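Local atomic coordinates of 2-(acetamidomethylene)succinate hydrolase (Mesorhizobium loti, PDB entry 3KXP), a protein that catalyses the last step of vitamin B6 degradation, hydrolysing (E)-2-(acetamidomethylene)succinate to succinic semialdehyde, acetate, ammonia and carbon dioxide. Residues A82-L87 with Y295-S300; R94-A99 with L131-A136; P249-V254 with V258-G263. All blocks are in the same frame, centred on the assembly; numbering follows the deposited sequence.

Following the chain from its N terminus, residues 82-87 come first, just ahead of and into helix 85-89, and wait until 295-300 to be met: interaction 1 closes a loop of more than 200 residues, and the other two contacts lie within it. Interaction 2 closes a short loop, R94-A99 with L131-A136, joining strand 96-100 to the end of helix 117-131 and the loop between it and strand 136-141. Interaction 3, the tightest in sequence, comes later and sets helix 248-253 against strand 258-263. Interactions 2 and 3 follow one another in series and reach the same mixed sheet, their centres about 21 Å apart. V296 packs on V261 and G263, so interactions 1 and 3 touch directly.

Interaction 1: A82-L87 with Y295-S300; sequences AVFEPL and YVNEVS
V83 and F84 face N297 and E298 at the place where two distant parts of the alpha/beta hydrolase fold meet: the 3-10 turn leading into helix 85-89, and the short helix 296-299 that follows the inferred catalytic H294. Going along the first segment, A82 uses its carbonyl to hold the turn, with E85 N bonded to A82 O at 3.1 Å. V83 comes next. Its CG1 lies 4.0 Å from E298 OE2, a van der Waals contact in which the valine lies against a carboxylate that is already engaged, since E298 OE2 is in a salt bridge with R215 of helix 209-218. The other branch, V83 CG2, sits 3.7 Å above the plane of the neighbouring F84 ring, toward its rim. F84 sends its ring across to N297, and the amide plane is tilted only 16° from that of the ring, while the two side chains run at about a right angle. The approach is made by the amide oxygen, N297 OD1, which is 3.6 Å from F84 CE2. The asparagine's CG stands between its own backbone N and carbonyl carbon (chi1 57°), a setting that turns the amide toward F84. F84 also meets the ring of F73, the planes about 50° apart. The N297 side chain is about 7 Å from that of D166, inferred to be an active-site residue. What polar link there is runs through one water, which donates to V83 O at 3.0 Å and to N297 OD1 at 3.2 Å.

Interaction 2: R94-A99 with L131-A136; sequences RFTTIA and LARGHA
The guanidinium of R133 has I98 CD1 over one face, 4.1 Å above the plane and displaced toward the rim, while T96 CG2 comes in obliquely. The second flat group, the guanidinium of R94, has F95 CE1 over one face, near the rim, and pairs its charge with D313 on helix 301-313.

R133 gets to the strand by being nearly straight from CG to NE (chi2 -171°, chi3 -164°), so that the exposed loop residue lays its charged end across T96 and I98 at about right angles. The closest approach is R133 NH1 to T96 CG2, 3.4 Å, a contact of a cationic nitrogen with a methyl group. Two polar atoms have partners elsewhere: R133 NH2 forms a salt bridge with E64 on strand 59-65, and T96 OG1 bonds to G68 O. With the threonine's oxygen directed to G68, its methyl is left to face the arginine. Deeper in, I98 and L131 meet tip to tip, CD1 to CD1 at 4.0 Å, the isoleucine arm being fully extended beyond CB (chi2 -178°).

T96 and I98 alternate with T97, which sits on the other face of the sheet against M88 of helix 85-89. The backbones of T96 and I98 pair with strand 70-74 and with P69 just before it, that of T97 with K65 on the other side. Helix 117-131 runs between strand 96-100 and strand 136-141, both parallel to strand 70-74 lying between them, and the contact ties the end of that helix back to the strand before it: a beta-alpha-beta crossover of the alpha/beta hydrolase fold.

Interaction 3: P249-V254 with V258-G263; sequences PAYRDV and VLIVRG
Behind Y251 and V254, which touch the strand, the shortest sound polar bond is an exposed one on the same helix: R252 NE to D253 OD1, 2.7 Å and nearly straight at 167°. R252 grips the carboxylate side-on, its NH2 also reaching D253 OD2 through the syn lone pair. In the alpha/beta hydrolase fold this helix, 248-253, leads by a short loop into strand 258-263 of the central sheet, and Y251 of the helix and V254 just past it meet the strand through carbon atoms.

I260 CD1 meets the Y251 ring at its edge, near the ring plane, 4.1 Å from Y251 CE2, so the ring face is not what the isoleucine uses. Y251 OH is hydrogen-bonded to F167 O, just past the end of the neighbouring strand 159-165. Helix 271-280 also packs against both Y251 and I260, with T277 touching each. Further along the strand, G263 N donates to OD1 of D166, a residue inferred to be catalytic, while L259, pointing to the opposite side of the strand from I260, packs on P285 of the second subunit.

Where the helix ends, V254 closes on V258. V254 CG1 takes the crowded position between N and the carbonyl carbon (chi1 64°), which brings both of its methyls against a single one: V258 CG2 lies 3.9 Å from V254 CG2 and 4.1 Å from V254 CG1.

Interaction 1: A82-L87 with Y295-S300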
loop_
_atom_site.group_PDB
_atom_site.type_symbol
_atom_site.label_atom_id
_atom_site.label_comp_id
_atom_site.label_asym_id
_atom_site.label_seq_id
_atom_site.Cartn_x
_atom_site.Cartn_y
_atom_site.Cartn_z
ATOM N N ALA A 82 -19.770 -3.080 -16.953
ATOM C CA ALA A 82 -19.379 -4.426 -17.377
ATOM C C ALA A 82 -17.883 -4.739 -17.414
ATOM O O ALA A 82 -17.490 -5.888 -17.217
ATOM C CB ALA A 82 -19.993 -4.740 -18.737
ATOM N N VAL A 83 -17.046 -3.739 -17.667
ATOM C CA VAL A 83 -15.612 -3.983 -17.744
ATOM C C VAL A 83 -15.040 -4.569 -16.453
ATOM O O VAL A 83 -13.926 -5.094 -16.447
ATOM C CB VAL A 83 -14.838 -2.691 -18.087
ATOM C CG1 VAL A 83 -15.438 -2.050 -19.335
ATOM C CG2 VAL A 83 -14.873 -1.718 -16.905
ATOM N N PHE A 84 -15.800 -4.499 -15.364
ATOM C CA PHE A 84 -15.317 -5.021 -14.089
ATOM C C PHE A 84 -15.724 -6.450 -13.746
ATOM O O PHE A 84 -15.216 -7.015 -12.776
ATOM C CB PHE A 84 -15.752 -4.106 -12.938
ATOM C CG PHE A 84 -15.085 -2.761 -12.945
ATOM C CD1 PHE A 84 -15.797 -1.618 -13.299
ATOM C CD2 PHE A 84 -13.741 -2.637 -12.602
ATOM C CE1 PHE A 84 -15.178 -0.364 -13.309
ATOM C CE2 PHE A 84 -13.115 -1.395 -12.610
ATOM C CZ PHE A 84 -13.835 -0.255 -12.965
ATOM N N GLU A 85 -16.622 -7.049 -14.521
ATOM C CA GLU A 85 -17.059 -8.403 -14.190
ATOM C C GLU A 85 -15.913 -9.404 -14.022
ATOM O O GLU A 85 -15.911 -10.181 -13.074
ATOM C CB GLU A 85 -18.083 -8.928 -15.218
ATOM C CG GLU A 85 -19.337 -8.057 -15.338
ATOM C CD GLU A 85 -20.564 -8.797 -15.884
ATOM O OE1 GLU A 85 -20.402 -9.768 -16.653
ATOM O OE2 GLU A 85 -21.699 -8.384 -15.552
ATOM N N PRO A 86 -14.917 -9.391 -14.921
ATOM C CA PRO A 86 -13.815 -10.351 -14.765
ATOM C C PRO A 86 -13.102 -10.216 -13.415
ATOM O O PRO A 86 -12.705 -11.208 -12.803
ATOM C CB PRO A 86 -12.885 -10.009 -15.931
ATOM C CG PRO A 86 -13.805 -9.395 -16.946
ATOM C CD PRO A 86 -14.708 -8.538 -16.102
ATOM N N LEU A 87 -12.938 -8.979 -12.962
ATOM C CA LEU A 87 -12.272 -8.716 -11.698
ATOM C C LEU A 87 -13.150 -9.045 -10.488
ATOM O O LEU A 87 -12.657 -9.535 -9.467
ATOM C CB LEU A 87 -11.838 -7.250 -11.634
ATOM C CG LEU A 87 -11.223 -6.818 -10.301
ATOM C CD1 LEU A 87 -10.007 -7.691 -10.004
ATOM C CD2 LEU A 87 -10.851 -5.340 -10.346
ATOM N N TYR A 295 -5.040 2.022 -19.016
ATOM C CA TYR A 295 -6.042 0.988 -18.742
ATOM C C TYR A 295 -5.512 -0.188 -17.926
ATOM O O TYR A 295 -5.564 -1.342 -18.350
ATOM C CB TYR A 295 -6.616 0.528 -20.081
ATOM C CG TYR A 295 -7.038 1.717 -20.902
ATOM C CD1 TYR A 295 -8.236 2.384 -20.633
ATOM C CD2 TYR A 295 -6.178 2.268 -21.853
ATOM C CE1 TYR A 295 -8.562 3.578 -21.283
ATOM C CE2 TYR A 295 -6.495 3.465 -22.510
ATOM C CZ TYR A 295 -7.685 4.112 -22.215
ATOM O OH TYR A 295 -7.993 5.300 -22.840
ATOM N N VAL A 296 -5.035 0.126 -16.727
ATOM C CA VAL A 296 -4.446 -0.858 -15.831
ATOM C C VAL A 296 -5.233 -2.137 -15.547
ATOM O O VAL A 296 -4.734 -3.239 -15.795
ATOM C CB VAL A 296 -4.091 -0.212 -14.480
ATOM C CG1 VAL A 296 -3.242 -1.179 -13.650
ATOM C CG2 VAL A 296 -3.368 1.113 -14.724
ATOM N N ASN A 297 -6.446 -2.006 -15.022
ATOM C CA ASN A 297 -7.224 -3.190 -14.689
ATOM C C ASN A 297 -7.528 -4.105 -15.882
ATOM O O ASN A 297 -7.563 -5.334 -15.741
ATOM C CB ASN A 297 -8.512 -2.798 -13.935
ATOM C CG ASN A 297 -9.387 -1.830 -14.710
ATOM O OD1 ASN A 297 -10.539 -2.141 -15.027
ATOM N ND2 ASN A 297 -8.854 -0.644 -15.008
ATOM N N GLU A 298 -7.712 -3.526 -17.062
ATOM C CA GLU A 298 -8.000 -4.347 -18.231
ATOM C C GLU A 298 -6.735 -4.945 -18.857
ATOM O O GLU A 298 -6.742 -6.092 -19.310
ATOM C CB GLU A 298 -8.781 -3.526 -19.270
ATOM C CG GLU A 298 -10.255 -3.345 -18.920
ATOM C CD GLU A 298 -10.941 -2.230 -19.703
ATOM O OE1 GLU A 298 -10.707 -1.045 -19.386
ATOM O OE2 GLU A 298 -11.722 -2.535 -20.628
ATOM N N VAL A 299 -5.645 -4.180 -18.860
ATOM C CA VAL A 299 -4.397 -4.636 -19.457
ATOM C C VAL A 299 -3.570 -5.545 -18.540
ATOM O O VAL A 299 -2.860 -6.420 -19.019
ATOM C CB VAL A 299 -3.530 -3.422 -19.913
ATOM C CG1 VAL A 299 -2.254 -3.909 -20.585
ATOM C CG2 VAL A 299 -4.327 -2.537 -20.879
ATOM N N SER A 300 -3.673 -5.351 -17.227
ATOM C CA SER A 300 -2.921 -6.165 -16.266
ATOM C C SER A 300 -3.839 -6.669 -15.158
ATOM O O SER A 300 -3.681 -6.298 -13.992
ATOM C CB SER A 300 -1.790 -5.343 -15.635
ATOM O OG SER A 300 -0.978 -4.733 -16.621
HETATM O O HOH W 1 -11.607 -5.138 -14.551
#

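Interaction 2: R94-A99 with L131-A136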
loop_
_atom_site.group_PDB
_atom_site.type_symbol
_atom_site.label_atom_id
_atom_site.label_comp_id
_atom_site.label_asym_id
_atom_site.label_seq_id
_atom_site.Cartn_x
_atom_site.Cartn_y
_atom_site.Cartn_z
ATOM N N ARG A 94 -15.957 -13.308 -1.142
ATOM C CA ARG A 94 -15.641 -12.620 0.114
ATOM C C ARG A 94 -16.286 -11.244 0.250
ATOM O O ARG A 94 -16.396 -10.715 1.358
ATOM C CB ARG A 94 -14.125 -12.455 0.253
ATOM C CG ARG A 94 -13.318 -13.733 0.065
ATOM C CD ARG A 94 -11.900 -13.397 -0.386
ATOM N NE ARG A 94 -11.309 -12.386 0.482
ATOM C CZ ARG A 94 -10.238 -11.660 0.184
ATOM N NH1 ARG A 94 -9.609 -11.816 -0.972
ATOM N NH2 ARG A 94 -9.811 -10.758 1.048
ATOM N N PHE A 95 -16.680 -10.647 -0.871
ATOM C CA PHE A 95 -17.315 -9.334 -0.828
ATOM C C PHE A 95 -18.548 -9.271 -1.723
ATOM O O PHE A 95 -18.703 -10.062 -2.659
ATOM C CB PHE A 95 -16.375 -8.214 -1.310
ATOM C CG PHE A 95 -15.040 -8.171 -0.623
ATOM C CD1 PHE A 95 -13.989 -8.970 -1.064
ATOM C CD2 PHE A 95 -14.820 -7.299 0.437
ATOM C CE1 PHE A 95 -12.742 -8.901 -0.463
ATOM C CE2 PHE A 95 -13.572 -7.223 1.047
ATOM C CZ PHE A 95 -12.531 -8.023 0.596
ATOM N N THR A 96 -19.421 -8.316 -1.412
ATOM C CA THR A 96 -20.605 -8.059 -2.219
ATOM C C THR A 96 -20.070 -7.047 -3.237
ATOM O O THR A 96 -19.943 -5.855 -2.941
ATOM C CB THR A 96 -21.739 -7.397 -1.392
ATOM O OG1 THR A 96 -22.210 -8.314 -0.393
ATOM C CG2 THR A 96 -22.900 -7.005 -2.299
ATOM N N THR A 97 -19.716 -7.539 -4.419
ATOM C CA THR A 97 -19.174 -6.696 -5.474
ATOM C C THR A 97 -20.266 -6.099 -6.353
ATOM O O THR A 97 -21.080 -6.821 -6.935
ATOM C CB THR A 97 -18.217 -7.494 -6.379
ATOM O OG1 THR A 97 -18.947 -8.526 -7.055
ATOM C CG2 THR A 97 -17.110 -8.129 -5.551
ATOM N N ILE A 98 -20.273 -4.775 -6.459
ATOM C CA ILE A 98 -21.258 -4.087 -7.275
ATOM C C ILE A 98 -20.588 -3.046 -8.164
ATOM O O ILE A 98 -19.893 -2.152 -7.675
ATOM C CB ILE A 98 -22.328 -3.386 -6.399
ATOM C CG1 ILE A 98 -23.079 -4.432 -5.558
ATOM C CG2 ILE A 98 -23.304 -2.632 -7.285
ATOM C CD1 ILE A 98 -24.210 -3.877 -4.682
ATOM N N ALA A 99 -20.786 -3.179 -9.473
ATOM C CA ALA A 99 -20.226 -2.232 -10.430
ATOM C C ALA A 99 -21.331 -1.233 -10.749
ATOM O O ALA A 99 -22.484 -1.620 -10.933
ATOM C CB ALA A 99 -19.785 -2.957 -11.695
ATOM N N LEU A 131 -28.046 1.560 -0.438
ATOM C CA LEU A 131 -27.775 0.132 -0.356
ATOM C C LEU A 131 -27.772 -0.313 1.097
ATOM O O LEU A 131 -27.997 -1.482 1.398
ATOM C CB LEU A 131 -26.425 -0.196 -0.993
ATOM C CG LEU A 131 -26.296 0.003 -2.504
ATOM C CD1 LEU A 131 -24.889 -0.400 -2.933
ATOM C CD2 LEU A 131 -27.347 -0.835 -3.231
ATOM N N ALA A 132 -27.509 0.640 1.988
ATOM C CA ALA A 132 -27.462 0.396 3.428
ATOM C C ALA A 132 -26.890 -0.974 3.790
ATOM O O ALA A 132 -27.540 -1.766 4.469
ATOM C CB ALA A 132 -28.856 0.553 4.029
ATOM N N ARG A 133 -25.677 -1.249 3.325
ATOM C CA ARG A 133 -25.015 -2.515 3.622
ATOM C C ARG A 133 -23.669 -2.248 4.281
ATOM O O ARG A 133 -22.781 -3.094 4.256
ATOM C CB ARG A 133 -24.802 -3.329 2.345
ATOM C CG ARG A 133 -26.065 -3.545 1.538
ATOM C CD ARG A 133 -25.846 -4.539 0.408
ATOM N NE ARG A 133 -26.928 -4.469 -0.572
ATOM C CZ ARG A 133 -27.051 -5.283 -1.615
ATOM N NH1 ARG A 133 -26.157 -6.244 -1.817
ATOM N NH2 ARG A 133 -28.060 -5.125 -2.464
ATOM N N GLY A 134 -23.526 -1.066 4.872
ATOM C CA GLY A 134 -22.280 -0.711 5.527
ATOM C C GLY A 134 -21.375 0.112 4.629
ATOM O O GLY A 134 -21.639 0.246 3.436
ATOM N N HIS A 135 -20.307 0.663 5.202
ATOM C CA HIS A 135 -19.365 1.479 4.443
ATOM C C HIS A 135 -18.777 0.664 3.294
ATOM O O HIS A 135 -18.650 -0.559 3.380
ATOM C CB HIS A 135 -18.256 2.015 5.361
ATOM C CG HIS A 135 -17.466 0.947 6.053
ATOM N ND1 HIS A 135 -16.329 1.224 6.781
ATOM C CD2 HIS A 135 -17.625 -0.398 6.101
ATOM C CE1 HIS A 135 -15.818 0.096 7.243
ATOM N NE2 HIS A 135 -16.585 -0.903 6.843
ATOM N N ALA A 136 -18.413 1.340 2.213
ATOM C CA ALA A 136 -17.903 0.628 1.054
ATOM C C ALA A 136 -16.460 0.887 0.681
ATOM O O ALA A 136 -15.913 1.963 0.923
ATOM C CB ALA A 136 -18.793 0.920 -0.155
#

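Interaction 3: P249-V254 with V258-G263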
loop_
_atom_site.group_PDB
_atom_site.type_symbol
_atom_site.label_atom_id
_atom_site.label_comp_id
_atom_site.label_asym_id
_atom_site.label_seq_id
_atom_site.Cartn_x
_atom_site.Cartn_y
_atom_site.Cartn_z
ATOM N N PRO A 249 -7.133 19.272 -3.267
ATOM C CA PRO A 249 -7.877 19.266 -1.997
ATOM C C PRO A 249 -8.376 17.871 -1.614
ATOM O O PRO A 249 -8.287 17.465 -0.455
ATOM C CB PRO A 249 -9.025 20.233 -2.268
ATOM C CG PRO A 249 -8.399 21.225 -3.212
ATOM C CD PRO A 249 -7.636 20.326 -4.167
ATOM N N ALA A 250 -8.891 17.137 -2.598
ATOM C CA ALA A 250 -9.402 15.790 -2.364
ATOM C C ALA A 250 -8.315 14.817 -1.886
ATOM O O ALA A 250 -8.546 14.031 -0.970
ATOM C CB ALA A 250 -10.064 15.260 -3.624
ATOM N N TYR A 251 -7.140 14.844 -2.499
ATOM C CA TYR A 251 -6.082 13.945 -2.041
ATOM C C TYR A 251 -5.472 14.454 -0.741
ATOM O O TYR A 251 -5.090 13.673 0.122
ATOM C CB TYR A 251 -4.984 13.785 -3.096
ATOM C CG TYR A 251 -5.222 12.649 -4.067
ATOM C CD1 TYR A 251 -6.141 12.769 -5.108
ATOM C CD2 TYR A 251 -4.500 11.462 -3.961
ATOM C CE1 TYR A 251 -6.327 11.735 -6.029
ATOM C CE2 TYR A 251 -4.677 10.424 -4.873
ATOM C CZ TYR A 251 -5.589 10.568 -5.907
ATOM O OH TYR A 251 -5.729 9.560 -6.835
ATOM N N ARG A 252 -5.387 15.769 -0.601
ATOM C CA ARG A 252 -4.835 16.359 0.609
ATOM C C ARG A 252 -5.711 16.101 1.844
ATOM O O ARG A 252 -5.200 15.863 2.939
ATOM C CB ARG A 252 -4.680 17.868 0.423
ATOM C CG ARG A 252 -4.157 18.606 1.654
ATOM C CD ARG A 252 -4.436 20.095 1.522
ATOM N NE ARG A 252 -5.877 20.320 1.452
ATOM C CZ ARG A 252 -6.452 21.343 0.827
ATOM N NH1 ARG A 252 -5.703 22.251 0.209
ATOM N NH2 ARG A 252 -7.777 21.449 0.809
ATOM N N ASP A 253 -7.031 16.119 1.669
ATOM C CA ASP A 253 -7.918 15.950 2.818
ATOM C C ASP A 253 -8.502 14.571 3.105
ATOM O O ASP A 253 -9.070 14.359 4.178
ATOM C CB ASP A 253 -9.056 16.977 2.739
ATOM C CG ASP A 253 -8.548 18.394 2.465
ATOM O OD1 ASP A 253 -7.475 18.769 2.994
ATOM O OD2 ASP A 253 -9.227 19.135 1.722
ATOM N N VAL A 254 -8.355 13.626 2.178
ATOM C CA VAL A 254 -8.916 12.299 2.405
ATOM C C VAL A 254 -8.301 11.654 3.653
ATOM O O VAL A 254 -7.085 11.538 3.770
ATOM C CB VAL A 254 -8.736 11.376 1.160
ATOM C CG1 VAL A 254 -7.258 11.128 0.873
ATOM C CG2 VAL A 254 -9.473 10.067 1.387
ATOM N N VAL A 258 -6.060 5.039 0.988
ATOM C CA VAL A 258 -6.132 5.144 -0.462
ATOM C C VAL A 258 -4.894 4.535 -1.113
ATOM O O VAL A 258 -3.768 4.944 -0.840
ATOM C CB VAL A 258 -6.258 6.611 -0.913
ATOM C CG1 VAL A 258 -6.249 6.699 -2.447
ATOM C CG2 VAL A 258 -7.542 7.210 -0.350
ATOM N N LEU A 259 -5.107 3.536 -1.960
ATOM C CA LEU A 259 -4.015 2.899 -2.671
ATOM C C LEU A 259 -3.955 3.561 -4.046
ATOM O O LEU A 259 -4.954 3.606 -4.760
ATOM C CB LEU A 259 -4.281 1.408 -2.834
ATOM C CG LEU A 259 -3.282 0.653 -3.721
ATOM C CD1 LEU A 259 -1.952 0.482 -2.982
ATOM C CD2 LEU A 259 -3.855 -0.721 -4.079
ATOM N N ILE A 260 -2.796 4.087 -4.414
ATOM C CA ILE A 260 -2.656 4.731 -5.712
ATOM C C ILE A 260 -2.049 3.740 -6.694
ATOM O O ILE A 260 -0.975 3.184 -6.447
ATOM C CB ILE A 260 -1.741 5.964 -5.641
ATOM C CG1 ILE A 260 -2.288 6.970 -4.629
ATOM C CG2 ILE A 260 -1.647 6.612 -7.010
ATOM C CD1 ILE A 260 -1.359 8.150 -4.379
ATOM N N VAL A 261 -2.746 3.506 -7.799
ATOM C CA VAL A 261 -2.250 2.588 -8.811
ATOM C C VAL A 261 -2.039 3.349 -10.105
ATOM O O VAL A 261 -2.942 4.047 -10.570
ATOM C CB VAL A 261 -3.239 1.433 -9.067
ATOM C CG1 VAL A 261 -2.732 0.560 -10.197
ATOM C CG2 VAL A 261 -3.401 0.600 -7.803
ATOM N N ARG A 262 -0.837 3.245 -10.667
ATOM C CA ARG A 262 -0.540 3.913 -11.929
ATOM C C ARG A 262 0.003 2.903 -12.916
ATOM O O ARG A 262 0.658 1.934 -12.531
ATOM C CB ARG A 262 0.515 5.020 -11.775
ATOM C CG ARG A 262 0.727 5.792 -13.088
ATOM C CD ARG A 262 1.919 6.730 -13.092
ATOM N NE ARG A 262 3.117 6.033 -13.541
ATOM C CZ ARG A 262 3.672 6.154 -14.743
ATOM N NH1 ARG A 262 3.159 6.962 -15.661
ATOM N NH2 ARG A 262 4.746 5.439 -15.028
ATOM N N GLY A 263 -0.276 3.133 -14.189
ATOM C CA GLY A 263 0.247 2.251 -15.211
ATOM C C GLY A 263 1.600 2.821 -15.601
ATOM O O GLY A 263 1.744 4.039 -15.728
#